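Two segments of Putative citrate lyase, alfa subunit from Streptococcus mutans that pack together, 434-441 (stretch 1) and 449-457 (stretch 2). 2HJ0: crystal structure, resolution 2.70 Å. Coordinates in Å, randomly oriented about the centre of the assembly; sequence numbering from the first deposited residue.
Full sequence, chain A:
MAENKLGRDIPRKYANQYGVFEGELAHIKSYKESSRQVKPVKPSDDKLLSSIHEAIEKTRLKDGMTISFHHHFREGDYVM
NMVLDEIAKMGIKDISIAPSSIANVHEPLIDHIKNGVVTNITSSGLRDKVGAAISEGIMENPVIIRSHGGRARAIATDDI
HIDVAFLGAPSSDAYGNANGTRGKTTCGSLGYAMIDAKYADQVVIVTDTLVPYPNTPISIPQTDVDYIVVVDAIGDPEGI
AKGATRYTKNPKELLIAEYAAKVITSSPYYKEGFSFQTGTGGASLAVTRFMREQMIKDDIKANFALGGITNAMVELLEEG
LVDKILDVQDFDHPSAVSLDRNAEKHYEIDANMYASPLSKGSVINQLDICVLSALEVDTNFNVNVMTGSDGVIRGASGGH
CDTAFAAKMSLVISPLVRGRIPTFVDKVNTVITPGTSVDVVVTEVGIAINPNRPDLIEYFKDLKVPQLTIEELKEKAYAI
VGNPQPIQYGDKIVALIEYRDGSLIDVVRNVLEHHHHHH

Stretch 1, residues 434-441: PGTSVDVV
Stretch 2, residues 449-457: INPNRPDLI

Residues 434-441 pass from a 3-10 segment (435-437) through a short loop into a strand (440-441), and pack against 449-457, a strand residue followed by a type I turn (Asn 450 to Arg 453) and a helix from Pro 454; together they bury 378 Å². The two run antiparallel, with CA-CA distances of 7.2 Å for Thr 436-Asn 452, 5.2 Å for Asp 439-Asn 450 and 4.6 Å for Val 440-Ile 449. Gly 435 (phi/psi -55/-33) starts the 3-10 segment; its O accepts the Val 438 N hydrogen bond (2.8 Å) and lies 3.1 Å from Asn 450 ND2, at an angle too poor for a hydrogen bond. Thr 436 (chi1 p) points its CB away, leaving its backbone beside Asn 452. Val 438 (-97/120, chi1 t) offers its O to Asn 450 ND2 at 2.9 Å. Asn 450 (chi1 t, chi2 -42°) suits this place because its side-chain amide can donate through ND2 to Val 438 O.

Asp 439 (-94/-49, chi1 m, chi2 -57°) has the largest covered area, 86 Å². Asp 439 O receives Asn 450 N at 2.8 Å, with an N-H...O angle of 167°, a nearly straight bond. Its CB leaves sideways, but the carboxylate reaches the other stretch: Asp 439 OD1 forms a salt bridge with Arg 453 NH1 at 2.7 Å, near the guanidinium plane. Arg 453 (-119/69), the N-cap residue, folds through m, m, m and chi4 -87°; its NE also meets Asp 455 OD2 at 3.1 Å, so its charge is shared between two acids.

Val 440 (-136/135, chi1 t) pairs with Ile 449 (-90/127; m, t) in a non-hydrogen-bonded antiparallel bridge, both side chains on the same sheet face. Val 440 CG2 lies 4.5 Å from Ile 449 CG2 and 4.2 Å from Leu 456 CD2, a small apolar cluster. Val 441 (-110/134, chi1 t) continues the strand.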

# COMPACT_ATOMS: atom_id res chain seq x y z
N PRO A 434 -24.14 1.44 20.06
CA PRO A 434 -25.58 1.73 20.15
C PRO A 434 -26.46 0.52 19.84
O PRO A 434 -26.13 -0.29 18.97
CB PRO A 434 -25.78 2.85 19.13
CG PRO A 434 -24.75 2.52 18.08
CD PRO A 434 -23.53 2.12 18.91
N GLY A 435 -27.57 0.41 20.56
CA GLY A 435 -28.48 -0.71 20.37
C GLY A 435 -28.93 -0.86 18.94
O GLY A 435 -29.18 -1.97 18.45
N THR A 436 -29.05 0.27 18.26
CA THR A 436 -29.45 0.25 16.87
C THR A 436 -28.51 -0.58 15.98
O THR A 436 -28.83 -0.82 14.82
CB THR A 436 -29.50 1.65 16.32
OG1 THR A 436 -28.29 2.32 16.68
CG2 THR A 436 -30.68 2.40 16.90
N SER A 437 -27.38 -1.01 16.53
CA SER A 437 -26.40 -1.82 15.81
C SER A 437 -26.43 -3.27 16.29
O SER A 437 -25.81 -4.15 15.69
CB SER A 437 -24.97 -1.28 16.01
OG SER A 437 -24.70 -0.17 15.18
N VAL A 438 -27.13 -3.51 17.39
CA VAL A 438 -27.22 -4.84 17.95
C VAL A 438 -28.53 -5.46 17.47
O VAL A 438 -29.61 -4.93 17.73
CB VAL A 438 -27.18 -4.80 19.48
CG1 VAL A 438 -27.22 -6.20 20.04
CG2 VAL A 438 -25.90 -4.08 19.92
N ASP A 439 -28.42 -6.57 16.76
CA ASP A 439 -29.58 -7.25 16.21
C ASP A 439 -30.13 -8.36 17.09
O ASP A 439 -31.33 -8.42 17.35
CB ASP A 439 -29.24 -7.82 14.84
CG ASP A 439 -28.87 -6.75 13.85
OD1 ASP A 439 -29.70 -5.84 13.63
OD2 ASP A 439 -27.74 -6.79 13.28
N VAL A 440 -29.25 -9.24 17.55
CA VAL A 440 -29.68 -10.35 18.38
C VAL A 440 -28.76 -10.54 19.56
O VAL A 440 -27.53 -10.52 19.42
CB VAL A 440 -29.69 -11.67 17.59
CG1 VAL A 440 -30.24 -12.79 18.47
CG2 VAL A 440 -30.50 -11.51 16.31
N VAL A 441 -29.36 -10.74 20.72
CA VAL A 441 -28.62 -10.96 21.94
C VAL A 441 -28.81 -12.42 22.35
O VAL A 441 -29.93 -12.94 22.31
CB VAL A 441 -29.13 -10.01 23.06
CG1 VAL A 441 -28.56 -10.41 24.40
CG2 VAL A 441 -28.73 -8.59 22.74
N ILE A 449 -34.31 -10.82 20.33
CA ILE A 449 -34.19 -10.15 19.04
C ILE A 449 -34.62 -8.69 19.12
O ILE A 449 -35.74 -8.38 19.54
CB ILE A 449 -35.06 -10.84 17.97
CG1 ILE A 449 -34.77 -12.34 17.93
CG2 ILE A 449 -34.77 -10.23 16.60
CD1 ILE A 449 -35.71 -13.11 17.03
N ASN A 450 -33.74 -7.80 18.66
CA ASN A 450 -34.04 -6.38 18.69
C ASN A 450 -35.27 -6.11 17.84
O ASN A 450 -35.27 -6.38 16.65
CB ASN A 450 -32.87 -5.57 18.12
CG ASN A 450 -32.99 -4.08 18.44
OD1 ASN A 450 -34.07 -3.50 18.35
ND2 ASN A 450 -31.88 -3.46 18.81
N PRO A 451 -36.33 -5.55 18.44
CA PRO A 451 -37.56 -5.26 17.71
C PRO A 451 -37.31 -4.35 16.51
O PRO A 451 -38.17 -4.17 15.65
CB PRO A 451 -38.44 -4.59 18.77
CG PRO A 451 -37.44 -3.91 19.64
CD PRO A 451 -36.39 -4.99 19.81
N ASN A 452 -36.11 -3.78 16.48
CA ASN A 452 -35.72 -2.89 15.41
C ASN A 452 -35.48 -3.73 14.16
O ASN A 452 -35.31 -3.20 13.07
CB ASN A 452 -34.46 -2.15 15.81
CG ASN A 452 -34.23 -0.92 14.98
OD1 ASN A 452 -35.08 -0.01 14.97
ND2 ASN A 452 -33.10 -0.87 14.29
N ARG A 453 -35.47 -5.05 14.34
CA ARG A 453 -35.27 -5.97 13.23
C ARG A 453 -36.50 -6.87 13.07
O ARG A 453 -36.44 -8.07 13.32
CB ARG A 453 -34.03 -6.85 13.47
CG ARG A 453 -32.70 -6.15 13.39
CD ARG A 453 -32.47 -5.53 12.03
NE ARG A 453 -32.42 -6.52 10.96
CZ ARG A 453 -31.33 -7.16 10.57
NH1 ARG A 453 -30.17 -6.92 11.17
NH2 ARG A 453 -31.40 -8.03 9.56
N PRO A 454 -37.63 -6.29 12.64
CA PRO A 454 -38.84 -7.08 12.47
C PRO A 454 -38.66 -8.22 11.46
O PRO A 454 -39.35 -9.24 11.52
CB PRO A 454 -39.87 -6.05 12.02
CG PRO A 454 -39.04 -5.08 11.27
CD PRO A 454 -37.84 -4.91 12.16
N ASP A 455 -37.74 -8.05 10.51
CA ASP A 455 -37.53 -9.10 9.53
C ASP A 455 -36.91 -10.33 10.18
O ASP A 455 -37.06 -11.45 9.69
CB ASP A 455 -36.63 -8.62 8.41
CG ASP A 455 -35.23 -8.34 8.89
OD1 ASP A 455 -34.27 -8.66 8.16
OD2 ASP A 455 -35.08 -7.80 10.00
N LEU A 456 -36.20 -10.13 11.29
CA LEU A 456 -35.55 -11.24 11.98
C LEU A 456 -36.51 -11.95 12.93
O LEU A 456 -36.47 -13.17 13.09
CB LEU A 456 -34.30 -10.75 12.72
CG LEU A 456 -32.97 -10.95 11.99
CD1 LEU A 456 -33.10 -10.60 10.53
CD2 LEU A 456 -31.89 -10.12 12.65
N ILE A 457 -37.40 -11.17 13.54
CA ILE A 457 -38.38 -11.72 14.45
C ILE A 457 -39.25 -12.75 13.72
O ILE A 457 -39.58 -13.80 14.27
CB ILE A 457 -39.26 -10.61 15.04
CG1 ILE A 457 -38.46 -9.83 16.07
CG2 ILE A 457 -40.50 -11.20 15.69
CD1 ILE A 457 -39.13 -8.58 16.53